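Local coordinates for metallo-beta-lactamase family protein (Staphylococcus aureus, PDB 3R2U), which probably acts as a metal-dependent hydrolase or related enzyme of the metallo-beta-lactamase superfamily, binding a single iron ion and also carrying a rhodanese-like domain, at residues Glu249-Glu252 with Ala253-Ile256; Gly311-Glu314 with Gly315-Asn318; Thr354-Ile358 with Gly359-Ile363. All coordinates share one frame; numbering follows the deposited sequence.

Interaction 1. Residues Glu249-Glu252 with Ala253-Ile256; sequences ENNE and ATFI
Asn251 and Thr254 meet where the chain turns into helix 252-260, and the side chain of the first does work that the helix cannot do for itself. Thr254 N donates to Asn251 OD1 at 3.2 Å, with a fairly straight N-H...O angle of 164°, although the donor stands well above the amide carbonyl plane. Asn251 CG stands opposite its backbone N and beside the carbonyl carbon (chi1 179°), which carries OD1 to the first turn; Ala253 N lies 3.0 Å from the same OD1. The two side chains cross at about a right angle, with Asn251 CG 3.5 Å from Thr254 OG1. This is the textbook N-cap: an asparagine just before the helix supplies an acceptor to an amide of the first turn, which has no earlier carbonyl within the helix to meet it. Behind it the regular ladder starts at once, as Phe255 N donates to Asn251 O at 3.0 Å and Ile256 N to Glu252 O at 2.9 Å. The cap is itself steadied from before the helix, for the Glu249 chain bends at chi2 (54°) and presents OE1 to Asn251 N at 3.1 Å. The same bend lays the Glu249 carboxylate across Thr254, OE2 coming to 3.6 Å from CG2.

Packing is tight on the inner side. Glu249 CG packs against Phe255 CB and the Phe255 backbone N, and the buried Phe255 ring lies edge-to-face with Phe200 and also meets Trp245. Ile256 runs alongside Glu252, CD1 3.9 Å from Glu252 CG; Glu252 and Ile256 both also touch Lys197 of helix 191-206. The outer side is looser: Asn251, Ala253 and Thr254 are solvent-exposed, and the capping bond is made there.

Interaction 2. Residues Gly311-Glu314 with Gly315-Asn318; sequences GHIE and GTIN
Ile313 O takes two bonds from Thr316, one from the backbone and one from the side chain, and so closes a type II beta turn across Glu314 and Gly315. The bond from Thr316 OG1 is the shorter, at 2.6 Å and in the carbonyl plane of Ile313; Thr316 N follows at 3.3 Å, tilted from that plane. With chi1 at 64° the hydroxyl sits between the backbone N and carbonyl carbon of its own residue, facing back across the turn. The oxygen of a bridging water accepts from Ile313 N at 2.9 Å, and the water donates to Thr316 OG1 at 3.3 Å. Gly315, with a phi of 90°, occupies the turn position where a CB would be jammed against the Glu314 carbonyl. The His312 imidazole is held chiefly by its ND1 bond to Tyr308 O; NE2 adds only a weak bond to Glu314 OE1. The sequence Gly-His-Ile-x-Gly-x-x-Asn resembles the signature of rhodanese-like domains, consistent with the small parallel sheet here belonging to such a fold. The turn links helix 305-310, whose Tyr308 stacks on His312 and bonds through its hydroxyl to Thr316 O, to strand 317-318 at the margin of that sheet, beside strand 298-301.

Interaction 3. Residues Thr354-Ile358 with Gly359-Ile363; sequences TLQLI and GYDDI
Gln356 reaches Asp361 because its CG lies anti to the carbonyl carbon (chi1 -60°) and the chain then runs extended to CD, while Asp361 turns its own CG beside its backbone N (chi1 -68°). The two side chains cross at about a right angle where helix 345-356 ends in a Schellman motif. Gly359, with positive phi, is the C-prime residue, and the pair of bonds that defines the motif is present: Tyr360 N to Leu355 O, 3.0 Å, and Gly359 N to Gln356 O, also 3.0 Å. Leu355 O is gripped twice, since Ile358 N approaches from the other face of its carbonyl plane at 3.0 Å. Tyr360 O in turn lies 3.4 Å from Gln356 CA, a CA-H...O contact that tucks the departing chain against the last turn.

Apolar contacts join the last helical turn to the chain that follows. Leu355 CD1 meets Ile363 CD1 at 3.8 Å, the side chains crossing nearly perpendicularly, and Leu355 CB approaches Tyr360 CD2 more loosely. Ile363 CG1 lies at the edge of the Tyr360 ring, in its plane, and the Tyr360 hydroxyl bonds to Gln337 O. The helix is thus joined to the start of strand 363-367.

Gln356 is buried and Asp361 partly exposed, and both polar ends have further partners. Arg57 NH1 forms a salt bridge with Asp361 OD1 and also bonds to Gln356 O, so it ties the helix end to the metallo-beta-lactamase part, and Gln356 NE2 has its stronger partner in Gln285 O. Its second bond, to Asp361 OD1 at 3.0 Å, lies nearly in the amide plane yet meets the carboxylate from well above its own plane.

How the interactions relate
Each contact settles how a segment of regular structure begins or ends. Interaction 1 starts a helix, interaction 3 finishes one, and interaction 2 makes the turn between a helix and a strand. Burial differs sharply: interaction 3 is a buried contact, interaction 1 is partly buried, packed in part on helix 191-206 with its N-cap exposed, and interaction 2 lies at the surface, where a water takes part. The chemistry follows: a side-chain amide caps the exposed helix start, a hydroxyl serves the surface turn, and at the largely buried helix end an amide-carboxylate bond is supplemented by an arginine salt bridge. Interactions 2 and 3 adjoin the two outermost strands of one parallel sheet; interaction 1 lies across the chain's centre from interaction 3.

Interaction 1. Residues Glu249-Glu252 with Ala253-Ile256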
ATOM      1  N   GLU A 249     -30.859  20.164  31.884  1.00 34.94           N
ATOM      2  CA  GLU A 249     -30.567  20.691  33.208  1.00 36.40           C
ATOM      3  C   GLU A 249     -30.675  22.204  33.150  1.00 37.25           C
ATOM      4  O   GLU A 249     -29.798  22.875  32.599  1.00 37.23           O
ATOM      5  CB  GLU A 249     -29.175  20.276  33.681  1.00 35.91           C
ATOM      6  CG  GLU A 249     -28.866  20.783  35.076  1.00 38.42           C
ATOM      7  CD  GLU A 249     -29.945  20.356  36.053  1.00 42.40           C
ATOM      8  OE1 GLU A 249     -30.610  21.231  36.648  1.00 42.96           O
ATOM      9  OE2 GLU A 249     -30.185  19.142  36.145  1.00 44.99           O
ATOM     10  N   ASN A 250     -31.748  22.744  33.711  1.00 38.08           N
ATOM     11  CA  ASN A 250     -31.949  24.189  33.676  1.00 39.61           C
ATOM     12  C   ASN A 250     -31.614  24.911  34.989  1.00 40.60           C
ATOM     13  O   ASN A 250     -31.769  26.128  35.091  1.00 42.39           O
ATOM     14  CB  ASN A 250     -33.358  24.499  33.152  1.00 39.66           C
ATOM     15  CG  ASN A 250     -33.534  24.063  31.698  1.00 42.98           C
ATOM     16  OD1 ASN A 250     -32.606  24.180  30.885  1.00 43.91           O
ATOM     17  ND2 ASN A 250     -34.720  23.565  31.363  1.00 44.71           N
ATOM     18  N   ASN A 251     -31.140  24.163  35.985  1.00 40.25           N
ATOM     19  CA  ASN A 251     -30.695  24.750  37.245  1.00 40.93           C
ATOM     20  C   ASN A 251     -29.181  24.975  37.101  1.00 40.55           C
ATOM     21  O   ASN A 251     -28.416  24.023  37.004  1.00 38.94           O
ATOM     22  CB  ASN A 251     -31.012  23.818  38.414  1.00 41.44           C
ATOM     23  CG  ASN A 251     -30.545  24.364  39.753  1.00 42.98           C
ATOM     24  OD1 ASN A 251     -29.413  24.830  39.902  1.00 41.73           O
ATOM     25  ND2 ASN A 251     -31.409  24.264  40.753  1.00 45.06           N
ATOM     26  N   GLU A 252     -28.764  26.236  37.088  1.00 41.05           N
ATOM     27  CA  GLU A 252     -27.362  26.586  36.882  1.00 41.19           C
ATOM     28  C   GLU A 252     -26.395  25.917  37.853  1.00 40.45           C
ATOM     29  O   GLU A 252     -25.351  25.418  37.441  1.00 37.99           O
ATOM     30  CB  GLU A 252     -27.174  28.107  36.906  1.00 41.63           C
ATOM     31  CG  GLU A 252     -25.744  28.558  36.537  1.00 47.00           C
ATOM     32  CD  GLU A 252     -25.585  30.073  36.529  1.00 53.03           C
ATOM     33  OE1 GLU A 252     -26.454  30.766  35.967  1.00 60.13           O
ATOM     34  OE2 GLU A 252     -24.589  30.573  37.076  1.00 61.53           O
ATOM     35  N   ALA A 253     -26.747  25.905  39.132  1.00 40.86           N
ATOM     36  CA  ALA A 253     -25.892  25.323  40.167  1.00 41.96           C
ATOM     37  C   ALA A 253     -25.677  23.826  39.957  1.00 41.56           C
ATOM     38  O   ALA A 253     -24.556  23.327  40.101  1.00 41.24           O
ATOM     39  CB  ALA A 253     -26.483  25.588  41.571  1.00 43.67           C
ATOM     40  N   THR A 254     -26.762  23.117  39.636  1.00 40.33           N
ATOM     41  CA  THR A 254     -26.719  21.672  39.412  1.00 39.24           C
ATOM     42  C   THR A 254     -25.903  21.369  38.153  1.00 37.23           C
ATOM     43  O   THR A 254     -25.161  20.392  38.105  1.00 37.46           O
ATOM     44  CB  THR A 254     -28.134  21.102  39.248  1.00 38.95           C
ATOM     45  OG1 THR A 254     -28.897  21.399  40.415  1.00 40.46           O
ATOM     46  CG2 THR A 254     -28.110  19.583  39.029  1.00 38.31           C
ATOM     47  N   PHE A 255     -26.069  22.220  37.144  1.00 35.61           N
ATOM     48  CA  PHE A 255     -25.362  22.104  35.880  1.00 33.91           C
ATOM     49  C   PHE A 255     -23.867  22.223  36.116  1.00 34.99           C
ATOM     50  O   PHE A 255     -23.094  21.362  35.689  1.00 33.30           O
ATOM     51  CB  PHE A 255     -25.837  23.214  34.942  1.00 33.90           C
ATOM     52  CG  PHE A 255     -25.208  23.183  33.590  1.00 31.18           C
ATOM     53  CD1 PHE A 255     -24.009  23.840  33.356  1.00 31.51           C
ATOM     54  CD2 PHE A 255     -25.834  22.532  32.535  1.00 32.50           C
ATOM     55  CE1 PHE A 255     -23.427  23.824  32.086  1.00 31.55           C
ATOM     56  CE2 PHE A 255     -25.257  22.515  31.263  1.00 31.70           C
ATOM     57  CZ  PHE A 255     -24.050  23.166  31.048  1.00 30.46           C
ATOM     58  N   ILE A 256     -23.474  23.296  36.804  1.00 35.23           N
ATOM     59  CA  ILE A 256     -22.082  23.547  37.113  1.00 37.22           C
ATOM     60  C   ILE A 256     -21.481  22.366  37.855  1.00 39.08           C
ATOM     61  O   ILE A 256     -20.428  21.858  37.464  1.00 37.17           O
ATOM     62  CB  ILE A 256     -21.910  24.804  37.987  1.00 38.92           C
ATOM     63  CG1 ILE A 256     -22.233  26.057  37.179  1.00 37.67           C
ATOM     64  CG2 ILE A 256     -20.472  24.892  38.539  1.00 38.41           C
ATOM     65  CD1 ILE A 256     -22.337  27.304  38.047  1.00 39.72           C
TER

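Interaction 2. Residues Gly311-Glu314 with Gly315-Asn318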
ATOM      1  N   GLY A 311       8.167 -11.316  26.283  1.00 33.16           N
ATOM      2  CA  GLY A 311       9.597 -10.984  26.278  1.00 33.28           C
ATOM      3  C   GLY A 311       9.853  -9.519  25.944  1.00 32.31           C
ATOM      4  O   GLY A 311       9.377  -9.032  24.935  1.00 30.98           O
ATOM      5  N   HIS A 312      10.591  -8.812  26.799  1.00 32.94           N
ATOM      6  CA  HIS A 312      10.893  -7.406  26.560  1.00 33.62           C
ATOM      7  C   HIS A 312      12.141  -6.995  27.316  1.00 35.01           C
ATOM      8  O   HIS A 312      12.621  -7.733  28.166  1.00 36.36           O
ATOM      9  CB  HIS A 312       9.721  -6.525  27.010  1.00 32.38           C
ATOM     10  CG  HIS A 312       9.496  -6.522  28.490  1.00 34.21           C
ATOM     11  ND1 HIS A 312       8.657  -7.416  29.121  1.00 34.85           N
ATOM     12  CD2 HIS A 312       9.996  -5.724  29.467  1.00 33.23           C
ATOM     13  CE1 HIS A 312       8.659  -7.176  30.421  1.00 32.14           C
ATOM     14  NE2 HIS A 312       9.459  -6.151  30.655  1.00 32.36           N
ATOM     15  N   ILE A 313      12.636  -5.796  27.023  1.00 36.20           N
ATOM     16  CA  ILE A 313      13.820  -5.252  27.693  1.00 37.58           C
ATOM     17  C   ILE A 313      13.412  -4.388  28.865  1.00 37.34           C
ATOM     18  O   ILE A 313      12.517  -3.549  28.742  1.00 34.44           O
ATOM     19  CB  ILE A 313      14.651  -4.369  26.756  1.00 37.31           C
ATOM     20  CG1 ILE A 313      15.110  -5.163  25.540  1.00 41.60           C
ATOM     21  CG2 ILE A 313      15.878  -3.816  27.504  1.00 41.30           C
ATOM     22  CD1 ILE A 313      15.892  -4.331  24.568  1.00 43.66           C
ATOM     23  N   GLU A 314      14.081  -4.576  30.003  1.00 39.60           N
ATOM     24  CA  GLU A 314      13.769  -3.779  31.191  1.00 40.44           C
ATOM     25  C   GLU A 314      14.048  -2.318  30.913  1.00 37.63           C
ATOM     26  O   GLU A 314      14.917  -1.975  30.112  1.00 37.07           O
ATOM     27  CB  GLU A 314      14.543  -4.273  32.424  1.00 43.27           C
ATOM     28  CG  GLU A 314      13.983  -5.567  32.994  1.00 50.24           C
ATOM     29  CD  GLU A 314      12.577  -5.390  33.580  1.00 58.35           C
ATOM     30  OE1 GLU A 314      11.587  -5.813  32.928  1.00 61.02           O
ATOM     31  OE2 GLU A 314      12.460  -4.791  34.673  1.00 64.42           O
ATOM     32  N   GLY A 315      13.282  -1.450  31.553  1.00 36.74           N
ATOM     33  CA  GLY A 315      13.427  -0.011  31.335  1.00 35.30           C
ATOM     34  C   GLY A 315      12.540   0.520  30.211  1.00 32.84           C
ATOM     35  O   GLY A 315      12.258   1.719  30.153  1.00 34.77           O
ATOM     36  N   THR A 316      12.085  -0.346  29.315  1.00 29.58           N
ATOM     37  CA  THR A 316      11.213   0.104  28.242  1.00 27.89           C
ATOM     38  C   THR A 316       9.785   0.177  28.761  1.00 27.28           C
ATOM     39  O   THR A 316       9.443  -0.486  29.726  1.00 28.58           O
ATOM     40  CB  THR A 316      11.287  -0.816  27.009  1.00 27.99           C
ATOM     41  OG1 THR A 316      10.800  -2.121  27.343  1.00 30.55           O
ATOM     42  CG2 THR A 316      12.722  -0.909  26.518  1.00 26.37           C
ATOM     43  N   ILE A 317       8.968   1.031  28.154  1.00 25.04           N
ATOM     44  CA  ILE A 317       7.577   1.153  28.535  1.00 24.38           C
ATOM     45  C   ILE A 317       6.733   0.624  27.367  1.00 22.68           C
ATOM     46  O   ILE A 317       6.909   1.030  26.214  1.00 19.61           O
ATOM     47  CB  ILE A 317       7.230   2.620  28.859  1.00 25.70           C
ATOM     48  CG1 ILE A 317       8.042   3.071  30.088  1.00 26.97           C
ATOM     49  CG2 ILE A 317       5.732   2.779  29.099  1.00 24.81           C
ATOM     50  CD1 ILE A 317       8.043   4.557  30.310  1.00 31.51           C
ATOM     51  N   ASN A 318       5.833  -0.294  27.661  1.00 21.45           N
ATOM     52  CA  ASN A 318       4.979  -0.853  26.617  1.00 22.43           C
ATOM     53  C   ASN A 318       3.846   0.088  26.287  1.00 22.37           C
ATOM     54  O   ASN A 318       3.043   0.407  27.147  1.00 22.79           O
ATOM     55  CB  ASN A 318       4.397  -2.187  27.086  1.00 22.64           C
ATOM     56  CG  ASN A 318       3.595  -2.913  26.014  1.00 21.16           C
ATOM     57  OD1 ASN A 318       2.684  -3.661  26.344  1.00 22.15           O
ATOM     58  ND2 ASN A 318       3.933  -2.713  24.739  1.00 20.61           N
TER
HETATM   59  O   HOH W   1      11.296  -4.318  24.986  1.00 18.56           O

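Interaction 3. Residues Thr354-Ile358 with Gly359-Ile363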
ATOM      1  N   THR A 354       1.856   9.089  13.862  1.00 16.53           N
ATOM      2  CA  THR A 354       0.819   9.375  14.856  1.00 16.80           C
ATOM      3  C   THR A 354       1.333  10.357  15.915  1.00 16.02           C
ATOM      4  O   THR A 354       0.633  11.287  16.285  1.00 18.00           O
ATOM      5  CB  THR A 354       0.248   8.078  15.462  1.00 18.29           C
ATOM      6  OG1 THR A 354      -0.310   7.289  14.408  1.00 22.75           O
ATOM      7  CG2 THR A 354      -0.865   8.367  16.487  1.00 19.13           C
ATOM      8  N   LEU A 355       2.575  10.191  16.362  1.00 15.47           N
ATOM      9  CA  LEU A 355       3.151  11.116  17.339  1.00 15.28           C
ATOM     10  C   LEU A 355       3.272  12.536  16.792  1.00 14.50           C
ATOM     11  O   LEU A 355       3.121  13.510  17.545  1.00 12.58           O
ATOM     12  CB  LEU A 355       4.478  10.602  17.870  1.00 13.65           C
ATOM     13  CG  LEU A 355       4.304   9.381  18.792  1.00 17.37           C
ATOM     14  CD1 LEU A 355       5.668   8.776  19.168  1.00 13.37           C
ATOM     15  CD2 LEU A 355       3.516   9.743  20.055  1.00 16.82           C
ATOM     16  N   GLN A 356       3.545  12.665  15.494  1.00 14.66           N
ATOM     17  CA  GLN A 356       3.600  13.991  14.898  1.00 15.83           C
ATOM     18  C   GLN A 356       2.204  14.639  14.954  1.00 16.19           C
ATOM     19  O   GLN A 356       2.080  15.865  14.965  1.00 17.69           O
ATOM     20  CB  GLN A 356       4.105  13.960  13.466  1.00 15.22           C
ATOM     21  CG  GLN A 356       5.513  13.397  13.311  1.00 15.54           C
ATOM     22  CD  GLN A 356       6.077  13.676  11.937  1.00 15.69           C
ATOM     23  OE1 GLN A 356       6.012  12.840  11.056  1.00 16.43           O
ATOM     24  NE2 GLN A 356       6.576  14.876  11.742  1.00 12.32           N
ATOM     25  N   LEU A 357       1.160  13.825  14.994  1.00 15.39           N
ATOM     26  CA  LEU A 357      -0.178  14.369  15.085  1.00 15.80           C
ATOM     27  C   LEU A 357      -0.450  14.988  16.469  1.00 15.75           C
ATOM     28  O   LEU A 357      -1.394  15.756  16.628  1.00 16.40           O
ATOM     29  CB  LEU A 357      -1.238  13.352  14.675  1.00 14.06           C
ATOM     30  CG  LEU A 357      -1.071  12.842  13.238  1.00 18.39           C
ATOM     31  CD1 LEU A 357      -2.265  12.006  12.842  1.00 18.88           C
ATOM     32  CD2 LEU A 357      -0.849  13.984  12.223  1.00 18.26           C
ATOM     33  N   ILE A 358       0.369  14.657  17.462  1.00 16.47           N
ATOM     34  CA  ILE A 358       0.289  15.346  18.762  1.00 17.14           C
ATOM     35  C   ILE A 358       1.511  16.247  18.950  1.00 17.61           C
ATOM     36  O   ILE A 358       1.910  16.577  20.065  1.00 17.55           O
ATOM     37  CB  ILE A 358       0.034  14.405  19.979  1.00 17.96           C
ATOM     38  CG1 ILE A 358       1.126  13.354  20.137  1.00 16.80           C
ATOM     39  CG2 ILE A 358      -1.310  13.724  19.846  1.00 17.13           C
ATOM     40  CD1 ILE A 358       1.072  12.668  21.509  1.00 18.77           C
ATOM     41  N   GLY A 359       2.099  16.671  17.837  1.00 18.84           N
ATOM     42  CA  GLY A 359       3.191  17.638  17.865  1.00 17.16           C
ATOM     43  C   GLY A 359       4.547  17.201  18.361  1.00 17.13           C
ATOM     44  O   GLY A 359       5.331  18.038  18.876  1.00 17.95           O
ATOM     45  N   TYR A 360       4.850  15.915  18.220  1.00 16.71           N
ATOM     46  CA  TYR A 360       6.146  15.369  18.647  1.00 15.61           C
ATOM     47  C   TYR A 360       6.893  14.886  17.405  1.00 15.70           C
ATOM     48  O   TYR A 360       6.447  13.945  16.739  1.00 15.30           O
ATOM     49  CB  TYR A 360       5.973  14.234  19.668  1.00 15.16           C
ATOM     50  CG  TYR A 360       7.297  13.720  20.160  1.00 15.11           C
ATOM     51  CD1 TYR A 360       8.000  14.385  21.185  1.00 17.14           C
ATOM     52  CD2 TYR A 360       7.885  12.611  19.577  1.00 16.53           C
ATOM     53  CE1 TYR A 360       9.229  13.922  21.615  1.00 16.98           C
ATOM     54  CE2 TYR A 360       9.109  12.147  19.998  1.00 17.35           C
ATOM     55  CZ  TYR A 360       9.788  12.810  21.003  1.00 15.76           C
ATOM     56  OH  TYR A 360      11.008  12.338  21.417  1.00 18.98           O
ATOM     57  N   ASP A 361       8.028  15.525  17.101  1.00 15.53           N
ATOM     58  CA  ASP A 361       8.800  15.225  15.881  1.00 15.79           C
ATOM     59  C   ASP A 361      10.193  14.686  16.198  1.00 16.88           C
ATOM     60  O   ASP A 361      11.050  14.656  15.323  1.00 16.81           O
ATOM     61  CB  ASP A 361       9.001  16.529  15.056  1.00 16.54           C
ATOM     62  CG  ASP A 361       7.709  17.074  14.453  1.00 18.40           C
ATOM     63  OD1 ASP A 361       6.698  16.338  14.321  1.00 18.72           O
ATOM     64  OD2 ASP A 361       7.716  18.257  14.080  1.00 20.48           O
ATOM     65  N   ASP A 362      10.421  14.249  17.428  1.00 16.65           N
ATOM     66  CA  ASP A 362      11.780  13.922  17.872  1.00 18.04           C
ATOM     67  C   ASP A 362      12.127  12.441  18.122  1.00 17.10           C
ATOM     68  O   ASP A 362      13.027  12.149  18.912  1.00 16.98           O
ATOM     69  CB  ASP A 362      12.105  14.765  19.105  1.00 18.17           C
ATOM     70  CG  ASP A 362      12.180  16.256  18.788  1.00 22.53           C
ATOM     71  OD1 ASP A 362      12.384  16.604  17.623  1.00 26.27           O
ATOM     72  OD2 ASP A 362      12.039  17.084  19.710  1.00 30.23           O
ATOM     73  N   ILE A 363      11.462  11.526  17.429  1.00 15.99           N
ATOM     74  CA  ILE A 363      11.826  10.106  17.524  1.00 16.82           C
ATOM     75  C   ILE A 363      13.232  10.035  16.950  1.00 17.46           C
ATOM     76  O   ILE A 363      13.491  10.515  15.841  1.00 17.62           O
ATOM     77  CB  ILE A 363      10.889   9.202  16.752  1.00 15.99           C
ATOM     78  CG1 ILE A 363       9.501   9.240  17.382  1.00 17.64           C
ATOM     79  CG2 ILE A 363      11.391   7.752  16.744  1.00 15.29           C
ATOM     80  CD1 ILE A 363       9.449   8.758  18.831  1.00 18.75           C
TER